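Long-range contacts in putative cellulase CEL6 (Mycobacterium tuberculosis, PDB 1UP0), which probably hydrolyses beta-1,4-glucosidic bonds within cellulose, as an endoglucanase of glycoside hydrolase family 6: residues G99-V104 / D145-D150; A113-E118 / A153-D158; A121-D126 / R163-E168; A169-L174 / E203-L208. All blocks are in the same frame, centred on the assembly; numbering follows the deposited sequence.

Interaction 1: G99-V104 / D145-D150; sequences GWIDAV and DTLTRD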
loop_
_atom_site.group_PDB
_atom_site.type_symbol
_atom_site.label_atom_id
_atom_site.label_comp_id
_atom_site.label_asym_id
_atom_site.label_seq_id
_atom_site.Cartn_x
_atom_site.Cartn_y
_atom_site.Cartn_z
ATOM N N GLY A 99 -10.340 -16.091 7.557
ATOM C CA GLY A 99 -10.641 -16.932 6.410
ATOM C C GLY A 99 -10.181 -16.301 5.103
ATOM O O GLY A 99 -9.678 -16.974 4.195
ATOM N N TRP A 100 -10.286 -14.971 5.039
ATOM C CA TRP A 100 -9.781 -14.229 3.898
ATOM C C TRP A 100 -8.285 -14.370 3.731
ATOM O O TRP A 100 -7.830 -14.671 2.655
ATOM C CB TRP A 100 -10.127 -12.759 4.066
ATOM C CG TRP A 100 -9.941 -11.912 2.873
ATOM C CD1 TRP A 100 -10.592 -12.011 1.650
ATOM C CD2 TRP A 100 -9.119 -10.743 2.786
ATOM N NE1 TRP A 100 -10.221 -10.965 0.835
ATOM C CE2 TRP A 100 -9.311 -10.180 1.497
ATOM C CE3 TRP A 100 -8.254 -10.104 3.672
ATOM C CZ2 TRP A 100 -8.649 -9.027 1.082
ATOM C CZ3 TRP A 100 -7.598 -8.977 3.274
ATOM C CH2 TRP A 100 -7.816 -8.419 1.992
ATOM N N ILE A 101 -7.528 -14.145 4.808
ATOM C CA ILE A 101 -6.075 -14.331 4.808
ATOM C C ILE A 101 -5.684 -15.762 4.402
ATOM O O ILE A 101 -4.801 -15.959 3.562
ATOM C CB ILE A 101 -5.498 -13.985 6.192
ATOM C CG1 ILE A 101 -5.652 -12.481 6.485
ATOM C CG2 ILE A 101 -4.062 -14.494 6.322
ATOM C CD1 ILE A 101 -4.875 -11.557 5.532
ATOM N N ASP A 102 -6.376 -16.768 4.941
ATOM C CA ASP A 102 -6.115 -18.134 4.519
ATOM C C ASP A 102 -6.274 -18.324 3.032
ATOM O O ASP A 102 -5.468 -19.010 2.397
ATOM C CB ASP A 102 -7.063 -19.124 5.237
ATOM C CG ASP A 102 -6.797 -19.228 6.698
ATOM O OD1 ASP A 102 -5.758 -18.767 7.180
ATOM O OD2 ASP A 102 -7.593 -19.791 7.459
ATOM N N ALA A 103 -7.326 -17.736 2.470
ATOM C CA ALA A 103 -7.579 -17.868 1.035
ATOM C C ALA A 103 -6.548 -17.136 0.215
ATOM O O ALA A 103 -6.144 -17.618 -0.823
ATOM C CB ALA A 103 -8.948 -17.369 0.707
ATOM N N VAL A 104 -6.125 -15.941 0.664
ATOM C CA VAL A 104 -5.077 -15.204 -0.038
ATOM C C VAL A 104 -3.787 -16.033 -0.045
ATOM O O VAL A 104 -3.146 -16.169 -1.087
ATOM C CB VAL A 104 -4.808 -13.837 0.615
ATOM C CG1 VAL A 104 -3.553 -13.192 0.043
ATOM C CG2 VAL A 104 -6.002 -12.952 0.448
ATOM N N ASP A 145 1.821 -14.229 10.020
ATOM C CA ASP A 145 2.190 -15.616 10.306
ATOM C C ASP A 145 1.737 -16.505 9.131
ATOM O O ASP A 145 2.399 -17.508 8.804
ATOM C CB ASP A 145 1.490 -16.110 11.570
ATOM C CG ASP A 145 2.024 -15.522 12.848
ATOM O OD1 ASP A 145 3.126 -14.943 12.886
ATOM O OD2 ASP A 145 1.380 -15.655 13.904
ATOM N N THR A 146 0.603 -16.176 8.518
ATOM C CA THR A 146 0.037 -17.001 7.457
ATOM C C THR A 146 0.599 -16.723 6.066
ATOM O O THR A 146 0.904 -17.636 5.309
ATOM C CB THR A 146 -1.505 -16.857 7.441
ATOM O OG1 THR A 146 -2.018 -17.080 8.774
ATOM C CG2 THR A 146 -2.137 -17.894 6.585
ATOM N N LEU A 147 0.729 -15.453 5.730
ATOM C CA LEU A 147 1.229 -15.075 4.415
ATOM C C LEU A 147 2.709 -15.474 4.220
ATOM O O LEU A 147 3.140 -15.787 3.087
ATOM C CB LEU A 147 1.050 -13.567 4.204
ATOM C CG LEU A 147 -0.421 -13.101 4.176
ATOM C CD1 LEU A 147 -0.489 -11.609 4.220
ATOM C CD2 LEU A 147 -1.167 -13.615 2.973
ATOM N N THR A 148 3.493 -15.423 5.297
ATOM C CA THR A 148 4.942 -15.679 5.211
ATOM C C THR A 148 5.218 -17.156 5.025
ATOM O O THR A 148 6.388 -17.554 4.830
ATOM C CB THR A 148 5.750 -15.140 6.376
ATOM O OG1 THR A 148 5.232 -15.635 7.630
ATOM C CG2 THR A 148 5.653 -13.606 6.432
ATOM N N ARG A 149 4.177 -17.970 5.043
ATOM C CA ARG A 149 4.371 -19.361 4.674
ATOM C C ARG A 149 4.677 -19.565 3.177
ATOM O O ARG A 149 5.184 -20.610 2.799
ATOM C CB ARG A 149 3.237 -20.219 5.185
ATOM C CG ARG A 149 3.271 -20.216 6.721
ATOM C CD ARG A 149 2.762 -21.469 7.386
ATOM N NE ARG A 149 1.330 -21.584 7.159
ATOM C CZ ARG A 149 0.385 -21.150 7.992
ATOM N NH1 ARG A 149 0.695 -20.560 9.142
ATOM N NH2 ARG A 149 -0.881 -21.307 7.648
ATOM N N ASP A 150 4.362 -18.577 2.348
ATOM C CA ASP A 150 4.909 -18.469 0.990
ATOM C C ASP A 150 6.332 -17.915 1.170
ATOM O O ASP A 150 6.481 -16.744 1.476
ATOM C CB ASP A 150 4.050 -17.531 0.173
ATOM C CG ASP A 150 4.569 -17.310 -1.224
ATOM O OD1 ASP A 150 5.602 -17.923 -1.569
ATOM O OD2 ASP A 150 4.011 -16.548 -2.076
HETATM O O HOH W 1 -3.683 -20.703 8.409
#

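Interaction 2: A113-E118 / A153-D158; sequences ATIIVE and AAVYVD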
loop_
_atom_site.group_PDB
_atom_site.type_symbol
_atom_site.label_atom_id
_atom_site.label_comp_id
_atom_site.label_asym_id
_atom_site.label_seq_id
_atom_site.Cartn_x
_atom_site.Cartn_y
_atom_site.Cartn_z
ATOM N N ALA A 113 5.667 -12.634 -4.664
ATOM C CA ALA A 113 4.743 -11.527 -4.493
ATOM C C ALA A 113 5.276 -10.579 -3.450
ATOM O O ALA A 113 5.989 -10.994 -2.559
ATOM C CB ALA A 113 3.356 -12.012 -4.087
ATOM N N THR A 114 4.910 -9.307 -3.584
ATOM C CA THR A 114 5.133 -8.316 -2.557
ATOM C C THR A 114 3.782 -7.991 -1.955
ATOM O O THR A 114 2.853 -7.672 -2.694
ATOM C CB THR A 114 5.758 -7.091 -3.180
ATOM O OG1 THR A 114 7.027 -7.456 -3.687
ATOM C CG2 THR A 114 6.052 -6.035 -2.126
ATOM N N ILE A 115 3.657 -8.096 -0.637
ATOM C CA ILE A 115 2.377 -7.860 0.030
ATOM C C ILE A 115 2.503 -6.688 0.991
ATOM O O ILE A 115 3.331 -6.711 1.904
ATOM C CB ILE A 115 1.879 -9.094 0.828
ATOM C CG1 ILE A 115 1.972 -10.398 0.038
ATOM C CG2 ILE A 115 0.477 -8.891 1.300
ATOM C CD1 ILE A 115 1.148 -10.441 -1.239
ATOM N N ILE A 116 1.662 -5.687 0.799
ATOM C CA ILE A 116 1.490 -4.577 1.718
ATOM C C ILE A 116 0.281 -4.876 2.624
ATOM O O ILE A 116 -0.855 -4.891 2.163
ATOM C CB ILE A 116 1.249 -3.272 0.953
ATOM C CG1 ILE A 116 2.304 -3.072 -0.160
ATOM C CG2 ILE A 116 1.176 -2.102 1.939
ATOM C CD1 ILE A 116 3.742 -3.147 0.329
ATOM N N VAL A 117 0.533 -5.089 3.899
ATOM C CA VAL A 117 -0.507 -5.557 4.819
ATOM C C VAL A 117 -1.164 -4.399 5.563
ATOM O O VAL A 117 -0.542 -3.795 6.428
ATOM C CB VAL A 117 0.042 -6.588 5.850
ATOM C CG1 VAL A 117 -1.095 -7.145 6.730
ATOM C CG2 VAL A 117 0.780 -7.733 5.162
ATOM N N GLU A 118 -2.388 -4.094 5.145
ATOM C CA GLU A 118 -3.334 -3.223 5.856
ATOM C C GLU A 118 -2.849 -1.813 6.116
ATOM O O GLU A 118 -2.592 -1.416 7.276
ATOM C CB GLU A 118 -3.807 -3.905 7.136
ATOM C CG GLU A 118 -4.531 -5.217 6.873
ATOM C CD GLU A 118 -5.841 -5.064 6.082
ATOM O OE1 GLU A 118 -6.475 -3.959 6.025
ATOM O OE2 GLU A 118 -6.293 -6.127 5.545
ATOM N N ALA A 153 6.956 -14.682 -0.750
ATOM C CA ALA A 153 6.231 -13.470 -0.425
ATOM C C ALA A 153 7.098 -12.558 0.419
ATOM O O ALA A 153 7.573 -12.955 1.482
ATOM C CB ALA A 153 4.993 -13.793 0.310
ATOM N N ALA A 154 7.302 -11.342 -0.081
ATOM C CA ALA A 154 7.994 -10.283 0.637
ATOM C C ALA A 154 6.902 -9.484 1.300
ATOM O O ALA A 154 6.140 -8.800 0.600
ATOM C CB ALA A 154 8.755 -9.427 -0.335
ATOM N N VAL A 155 6.797 -9.602 2.621
ATOM C CA VAL A 155 5.675 -9.058 3.372
ATOM C C VAL A 155 6.091 -7.833 4.168
ATOM O O VAL A 155 7.049 -7.877 4.931
ATOM C CB VAL A 155 5.063 -10.123 4.305
ATOM C CG1 VAL A 155 3.881 -9.612 5.111
ATOM C CG2 VAL A 155 4.615 -11.327 3.493
ATOM N N TYR A 156 5.335 -6.758 3.987
ATOM C CA TYR A 156 5.618 -5.457 4.590
ATOM C C TYR A 156 4.330 -5.026 5.314
ATOM O O TYR A 156 3.282 -4.787 4.703
ATOM C CB TYR A 156 5.984 -4.405 3.540
ATOM C CG TYR A 156 7.245 -4.703 2.794
ATOM C CD1 TYR A 156 7.208 -5.499 1.641
ATOM C CD2 TYR A 156 8.498 -4.315 3.282
ATOM C CE1 TYR A 156 8.335 -5.822 0.972
ATOM C CE2 TYR A 156 9.661 -4.662 2.601
ATOM C CZ TYR A 156 9.565 -5.412 1.439
ATOM O OH TYR A 156 10.696 -5.796 0.755
ATOM N N VAL A 157 4.412 -4.961 6.635
ATOM C CA VAL A 157 3.264 -4.589 7.442
ATOM C C VAL A 157 3.181 -3.064 7.401
ATOM O O VAL A 157 4.167 -2.379 7.647
ATOM C CB VAL A 157 3.436 -5.054 8.900
ATOM C CG1 VAL A 157 2.239 -4.612 9.752
ATOM C CG2 VAL A 157 3.645 -6.592 8.924
ATOM N N ASP A 158 2.012 -2.521 7.152
ATOM C CA ASP A 158 1.949 -1.072 7.067
ATOM C C ASP A 158 2.181 -0.394 8.405
ATOM O O ASP A 158 1.604 -0.772 9.410
ATOM C CB ASP A 158 0.651 -0.573 6.488
ATOM C CG ASP A 158 0.726 0.912 6.223
ATOM O OD1 ASP A 158 1.424 1.296 5.264
ATOM O OD2 ASP A 158 0.216 1.764 6.984
HETATM O O HOH W 2 -1.028 -1.763 9.595
#

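Interaction 3: A121-D126 / R163-E168; sequences ALAMAD and RWLSAE. With BGC (beta-D-glucopyranose), chain B; BGC (beta-D-glucopyranose), chain C.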
loop_
_atom_site.group_PDB
_atom_site.type_symbol
_atom_site.label_atom_id
_atom_site.label_comp_id
_atom_site.label_asym_id
_atom_site.label_seq_id
_atom_site.Cartn_x
_atom_site.Cartn_y
_atom_site.Cartn_z
ATOM N N ALA A 121 -3.762 0.343 9.417
ATOM C CA ALA A 121 -4.404 -0.437 10.481
ATOM C C ALA A 121 -3.740 -0.257 11.846
ATOM O O ALA A 121 -4.424 0.036 12.819
ATOM C CB ALA A 121 -4.479 -1.938 10.112
ATOM N N LEU A 122 -2.440 -0.465 11.930
ATOM C CA LEU A 122 -1.733 -0.250 13.191
ATOM C C LEU A 122 -1.708 1.216 13.614
ATOM O O LEU A 122 -1.796 1.521 14.791
ATOM C CB LEU A 122 -0.293 -0.764 13.088
ATOM C CG LEU A 122 -0.094 -2.268 12.847
ATOM C CD1 LEU A 122 1.398 -2.620 12.919
ATOM C CD2 LEU A 122 -0.868 -3.049 13.873
ATOM N N ALA A 123 -1.554 2.123 12.667
ATOM C CA ALA A 123 -1.438 3.552 13.012
ATOM C C ALA A 123 -2.751 4.125 13.516
ATOM O O ALA A 123 -2.768 5.030 14.347
ATOM C CB ALA A 123 -0.970 4.330 11.796
ATOM N N MET A 124 -3.860 3.593 13.037
ATOM C CA MET A 124 -5.169 4.134 13.354
ATOM C C MET A 124 -5.826 3.377 14.526
ATOM O O MET A 124 -6.942 3.706 14.929
ATOM C CB MET A 124 -6.051 4.086 12.105
ATOM C CG MET A 124 -6.997 5.231 11.970
ATOM S SD MET A 124 -8.112 5.052 10.573
ATOM C CE MET A 124 -7.108 5.899 9.344
ATOM N N ALA A 125 -5.137 2.379 15.066
ATOM C CA ALA A 125 -5.755 1.405 15.963
ATOM C C ALA A 125 -6.357 2.065 17.218
ATOM O O ALA A 125 -7.239 1.503 17.817
ATOM C CB ALA A 125 -4.776 0.347 16.364
ATOM N N ASP A 126 -5.876 3.241 17.616
ATOM C CA ASP A 126 -6.391 3.845 18.851
ATOM C C ASP A 126 -7.799 4.418 18.735
ATOM O O ASP A 126 -8.362 4.860 19.750
ATOM C CB ASP A 126 -5.433 4.932 19.353
ATOM C CG ASP A 126 -4.147 4.366 19.902
ATOM O OD1 ASP A 126 -4.098 3.192 20.337
ATOM O OD2 ASP A 126 -3.102 5.042 19.955
ATOM N N ARG A 163 4.609 11.424 10.263
ATOM C CA ARG A 163 3.826 12.353 11.059
ATOM C C ARG A 163 2.564 11.730 11.635
ATOM O O ARG A 163 1.581 12.427 11.951
ATOM C CB ARG A 163 3.512 13.604 10.248
ATOM C CG ARG A 163 4.754 14.200 9.688
ATOM C CD ARG A 163 4.714 15.677 9.513
ATOM N NE ARG A 163 5.875 16.113 8.746
ATOM C CZ ARG A 163 5.868 17.186 7.966
ATOM N NH1 ARG A 163 4.776 17.959 7.873
ATOM N NH2 ARG A 163 6.956 17.533 7.307
ATOM N N TRP A 164 2.597 10.426 11.820
ATOM C CA TRP A 164 1.471 9.732 12.395
ATOM C C TRP A 164 1.934 9.294 13.782
ATOM O O TRP A 164 2.036 10.142 14.667
ATOM C CB TRP A 164 0.936 8.645 11.453
ATOM C CG TRP A 164 -0.459 8.267 11.708
ATOM C CD1 TRP A 164 -1.148 8.377 12.892
ATOM C CD2 TRP A 164 -1.372 7.671 10.774
ATOM N NE1 TRP A 164 -2.433 7.917 12.735
ATOM C CE2 TRP A 164 -2.588 7.463 11.452
ATOM C CE3 TRP A 164 -1.267 7.247 9.432
ATOM C CZ2 TRP A 164 -3.686 6.883 10.839
ATOM C CZ3 TRP A 164 -2.373 6.703 8.824
ATOM C CH2 TRP A 164 -3.562 6.521 9.517
ATOM N N LEU A 165 2.197 8.015 14.016
ATOM C CA LEU A 165 2.765 7.627 15.308
ATOM C C LEU A 165 4.242 7.898 15.332
ATOM O O LEU A 165 4.904 8.007 14.295
ATOM C CB LEU A 165 2.510 6.141 15.598
ATOM C CG LEU A 165 1.052 5.661 15.545
ATOM C CD1 LEU A 165 0.993 4.237 16.115
ATOM C CD2 LEU A 165 0.038 6.547 16.258
ATOM N N SER A 166 4.807 7.967 16.532
ATOM C CA SER A 166 6.224 8.013 16.675
ATOM C C SER A 166 6.886 6.707 16.235
ATOM O O SER A 166 6.255 5.625 16.202
ATOM C CB SER A 166 6.648 8.326 18.135
ATOM O OG SER A 166 6.415 7.199 18.955
ATOM N N ALA A 167 8.159 6.812 15.919
ATOM C CA ALA A 167 8.942 5.638 15.544
ATOM C C ALA A 167 8.883 4.601 16.686
ATOM O O ALA A 167 8.702 3.381 16.480
ATOM C CB ALA A 167 10.358 6.023 15.230
ATOM N N GLU A 168 8.992 5.088 17.917
ATOM C CA GLU A 168 8.952 4.187 19.059
ATOM C C GLU A 168 7.609 3.493 19.200
ATOM O O GLU A 168 7.579 2.271 19.441
ATOM C CB GLU A 168 9.311 4.957 20.353
ATOM C CG GLU A 168 10.722 5.523 20.361
ATOM C CD GLU A 168 10.976 6.864 19.608
ATOM O OE1 GLU A 168 10.045 7.477 18.946
ATOM O OE2 GLU A 168 12.157 7.347 19.706
HETATM C C2 BGC B . -6.669 8.946 6.972
HETATM C C3 BGC B . -6.706 7.725 6.049
HETATM C C4 BGC B . -5.596 7.778 5.012
HETATM C C5 BGC B . -4.258 8.087 5.700
HETATM C C6 BGC B . -3.157 8.324 4.689
HETATM C C1 BGC B . -5.266 9.107 7.603
HETATM O O2 BGC B . -7.686 8.912 7.976
HETATM O O3 BGC B . -7.923 7.602 5.336
HETATM O O4 BGC B . -5.572 6.539 4.275
HETATM O O5 BGC B . -4.330 9.239 6.542
HETATM O O6 BGC B . -2.003 8.627 5.430
HETATM C C2 BGC C . -2.267 11.775 10.025
HETATM C C3 BGC C . -3.200 11.337 8.908
HETATM C C4 BGC C . -4.274 10.385 9.458
HETATM C C5 BGC C . -4.914 10.952 10.718
HETATM C C6 BGC C . -5.823 9.910 11.360
HETATM C C1 BGC C . -3.103 12.353 11.159
HETATM O O1 BGC C . -2.245 12.762 12.187
HETATM O O2 BGC C . -1.312 12.709 9.584
HETATM O O3 BGC C . -2.489 10.736 7.845
HETATM O O4 BGC C . -5.311 10.233 8.497
HETATM O O5 BGC C . -3.911 11.300 11.646
HETATM O O6 BGC C . -6.193 10.361 12.652
#

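Interaction 4: A169-L174 / E203-L208; sequences AMAARL and EAISGL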
loop_
_atom_site.group_PDB
_atom_site.type_symbol
_atom_site.label_atom_id
_atom_site.label_comp_id
_atom_site.label_asym_id
_atom_site.label_seq_id
_atom_site.Cartn_x
_atom_site.Cartn_y
_atom_site.Cartn_z
ATOM N N ALA A 169 6.513 4.236 19.068
ATOM C CA ALA A 169 5.177 3.716 19.235
ATOM C C ALA A 169 4.875 2.705 18.129
ATOM O O ALA A 169 4.327 1.613 18.368
ATOM C CB ALA A 169 4.171 4.849 19.209
ATOM N N MET A 170 5.230 3.082 16.899
ATOM C CA MET A 170 4.966 2.168 15.774
ATOM C C MET A 170 5.867 0.924 15.847
ATOM O O MET A 170 5.442 -0.186 15.515
ATOM C CB MET A 170 5.171 2.884 14.450
ATOM C CG MET A 170 4.802 2.045 13.259
ATOM S SD MET A 170 3.222 1.164 13.413
ATOM C CE MET A 170 2.147 2.415 12.984
ATOM N N ALA A 171 7.103 1.092 16.268
ATOM C CA ALA A 171 7.998 -0.066 16.396
ATOM C C ALA A 171 7.447 -1.048 17.416
ATOM O O ALA A 171 7.549 -2.279 17.231
ATOM C CB ALA A 171 9.393 0.360 16.755
ATOM N N ALA A 172 6.858 -0.538 18.497
ATOM C CA ALA A 172 6.247 -1.420 19.511
ATOM C C ALA A 172 5.131 -2.258 18.888
ATOM O O ALA A 172 5.018 -3.475 19.150
ATOM C CB ALA A 172 5.710 -0.613 20.678
ATOM N N ARG A 173 4.309 -1.619 18.051
ATOM C CA ARG A 173 3.188 -2.285 17.388
ATOM C C ARG A 173 3.693 -3.290 16.368
ATOM O O ARG A 173 3.175 -4.407 16.305
ATOM C CB ARG A 173 2.238 -1.270 16.752
ATOM C CG ARG A 173 1.510 -0.460 17.808
ATOM C CD ARG A 173 0.582 0.562 17.313
ATOM N NE ARG A 173 0.267 1.462 18.411
ATOM C CZ ARG A 173 -0.766 2.238 18.469
ATOM N NH1 ARG A 173 -1.670 2.271 17.493
ATOM N NH2 ARG A 173 -0.891 3.041 19.531
ATOM N N LEU A 174 4.691 -2.910 15.564
ATOM C CA LEU A 174 5.306 -3.862 14.645
ATOM C C LEU A 174 5.873 -5.059 15.381
ATOM O O LEU A 174 5.702 -6.189 14.934
ATOM C CB LEU A 174 6.384 -3.175 13.793
ATOM C CG LEU A 174 5.834 -2.166 12.774
ATOM C CD1 LEU A 174 6.992 -1.265 12.266
ATOM C CD2 LEU A 174 5.108 -2.875 11.621
ATOM N N GLU A 203 14.508 4.378 8.937
ATOM C CA GLU A 203 15.729 3.903 9.553
ATOM C C GLU A 203 15.586 3.884 11.077
ATOM O O GLU A 203 16.135 2.983 11.752
ATOM C CB GLU A 203 16.909 4.764 9.103
ATOM C CG GLU A 203 17.249 4.684 7.624
ATOM C CD GLU A 203 17.620 3.291 7.136
ATOM O OE1 GLU A 203 18.418 2.591 7.815
ATOM O OE2 GLU A 203 17.116 2.879 6.057
ATOM N N ALA A 204 14.837 4.838 11.635
ATOM C CA ALA A 204 14.590 4.830 13.072
ATOM C C ALA A 204 13.775 3.579 13.498
ATOM O O ALA A 204 14.115 2.869 14.442
ATOM C CB ALA A 204 13.893 6.077 13.495
ATOM N N ILE A 205 12.726 3.271 12.757
ATOM C CA ILE A 205 11.895 2.095 13.067
ATOM C C ILE A 205 12.734 0.826 12.878
ATOM O O ILE A 205 12.688 -0.058 13.689
ATOM C CB ILE A 205 10.595 2.070 12.244
ATOM C CG1 ILE A 205 9.688 3.206 12.689
ATOM C CG2 ILE A 205 9.837 0.698 12.388
ATOM C CD1 ILE A 205 8.404 3.303 11.924
ATOM N N SER A 206 13.562 0.799 11.848
ATOM C CA SER A 206 14.397 -0.363 11.545
ATOM C C SER A 206 15.303 -0.676 12.732
ATOM O O SER A 206 15.437 -1.834 13.127
ATOM C CB SER A 206 15.255 -0.092 10.288
ATOM O OG SER A 206 16.098 -1.204 10.019
ATOM N N GLY A 207 15.889 0.375 13.305
ATOM C CA GLY A 207 16.728 0.305 14.494
ATOM C C GLY A 207 16.017 -0.298 15.687
ATOM O O GLY A 207 16.645 -0.935 16.556
ATOM N N LEU A 208 14.724 -0.069 15.769
ATOM C CA LEU A 208 13.894 -0.548 16.874
ATOM C C LEU A 208 13.161 -1.878 16.595
ATOM O O LEU A 208 12.395 -2.352 17.421
ATOM C CB LEU A 208 12.892 0.548 17.239
ATOM C CG LEU A 208 13.541 1.843 17.721
ATOM C CD1 LEU A 208 12.430 2.899 17.832
ATOM C CD2 LEU A 208 14.302 1.619 19.033
#

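Interaction 1: G99-V104 / D145-D150
Leu-147, Ile-101 and Thr-146 bury most of the surface where the middle of helix 94-108 meets the C-terminal end of helix 130-147. The branch methyl CG2 of Ile-101 does the touching: it lies anti to the backbone N (chi1 -67° for CG1), which leads it out to Thr-146, and it rests 3.7 Å from Thr-146 CB. Thr-146 CG2 touches both Ile-101 CG2 (3.9 Å) and Asp-102 OD1 (3.8 Å). The threonine hydroxyl turns back along its own helix, where OG1 hydrogen-bonds to Tyr-142 O. These helices pack side by side on one flank of the parallel sheet of the modified alpha/beta barrel of family 6, and Leu-75 of the adjacent strand 72-75 touches both Ile-101 and Leu-147. One turn further along helix 94-108, Val-104 CG1 meets Leu-147 CD2, which reaches across to it, at 3.8 Å. At its solvent-facing margin the contact turns polar. Asp-102 OD1 hydrogen-bonds to Tyr-142 OH. A water also donates to Asp-102 OD1 at 3.1 Å and accepts from Arg-149 NH2 at 3.0 Å, bridging charges whose nearest atoms, OD1 and NH2, stand 5.5 Å apart.

Interaction 2: A113-E118 / A153-D158
Ala-113 and Ala-153 begin a run of paired residues in which strands 113-117 and 153-158 lie in parallel, the two strands of a beta-alpha-beta unit joined by helix 130-147. Five backbone bonds tie them. Ala-113 O accepts from Ala-154 N at 2.8 Å, and Ile-115 N donates to Ala-154 O. Ile-115 O then takes Tyr-156 N almost head-on, with a C=O...N angle of 178°. Val-117 N reaches Tyr-156 O, and Val-117 O closes the series with Asp-158 N at 2.9 Å. The other edge of 113-117 is served by strand 72-75, where Thr-114 and Ile-116 bond to Leu-73, so this strand is tied on both sides. At the C-terminal ends one water lies 2.8 Å from both Glu-118 O and Asp-158 O. The Asp-158 carboxylate is gripped by Ser-186 OG and by the backbone N of Asp-120 and Gly-160, while Tyr-156 OH bonds to Asp-255. Glu-118 turns away from Asp-158 to Tyr-97 and the backbone of Gly-77 and Ile-78. On the face carrying Tyr-156, its CE1 lies 3.9 Å from Thr-114 CG2; on the face carrying the valines, a chi1 of -176° turns Val-117 CG2 to Val-155 CG1, 3.6 Å away.

Interaction 3: A121-D126 / R163-E168
Ala-123 and Leu-165 bring the two backbones within 6.3 Å, CA to CA, where the loop after strand 113-117 passes the turn leading into helix 167-176. Trp-164 and Ala-123 carry the side-chain contact. The indole lies flat over the Ala-123 methyl: CB sits 3.5 Å from the centroid of the six-membered ring and 14° off the ring normal, a CH-pi contact. Met-124 arrives from another direction. Its chain bends at the thioether (chi3 -91°) and brings CE in the ring plane to the indole edge, 3.6 Å from Trp-164 CH2. Leu-165 packs beside the alanine, with CD2 3.7 Å from Ala-123 O. That carbonyl also lies near Trp-164 NE1, but the angle is too poor for a hydrogen bond.

The opposite face carries the chain C glucose, whose C4 stands 3.7 Å above the ring plane, offset toward the rim. C1 of the chain B glucose lies 3.6 Å from Trp-164 CH2, and Met-124 CE approaches the O2 of that sugar. The sugars are hydrogen-bonded to His-161 NE2, Asp-120 OD2, Asp-82 OD1 and Asn-191 ND2. Sandwiched between methyl and glucose, the indole forms a carbohydrate-stacking platform characteristic of cellulase binding clefts. Its chemistry implies a division of labour: the aromatic face offers an apolar surface for sugar C-H groups, and polar residues engage the sugars' oxygens, with Ala-123 against the other face and Met-124 at the edge.

Interaction 4: A169-L174 / E203-L208
Ile-205 and Ala-171 form the centre of an apolar seam between helices 167-176 and 195-207, with their CA atoms 5.6 Å apart. With chi1 at -68°, Ile-205 directs its two branches to different partners. CG2 meets Leu-174 CD1 at 3.5 Å, a tight approach for two methyl carbons, and the two side chains cross at about a right angle. The longer branch extends CD1 to Met-170, 4.0 Å from CG, ahead of the bends that lead the methionine's sulfur and methyl elsewhere. Ala-171 contributes a short methyl, which lets the backbones come near: its CB lies 3.5 Å from Leu-208 CB and 4.4 Å from Ile-205 CG2. The short helical segments cross at -48°, their axes 9.3 Å apart at the closest. In this alpha/beta barrel both helices follow successive strands of the parallel sheet, and Phe-185 of strand 184-187, which lies between them in the chain, packs against both Leu-174 and Ile-205. Polar interactions sit at the margins. Leu-208 O accepts from Asn-175 ND2 just past the first segment. On the side of helix 167-176 turned from the seam, Arg-173 NH2 forms a salt bridge with Asp-126 OD2.

In the fold
Interaction 2 is the inner core of the set, its centre about 8 Å from the centre of the chain, and it relies on backbone bonds; interactions 1 and 4, at about 17 and 18 Å, are layers of helices joined by apolar side chains. Helix 130-147, a partner in interaction 1, is the crossover between the strands of interaction 2, and Leu-147 CD1 touches Ile-115 CG2 between them. From strand 153-158, Val-157 CG1 packs on Leu-122 CD1 of interaction 3 and on Leu-174 CD2 of interaction 4. Those last two both use helix 167-176, and Arg-173 links them through Leu-122 O and Asp-126. Only interaction 3 meets the bound sugar, its buried apolar packing also placing an aromatic face against it.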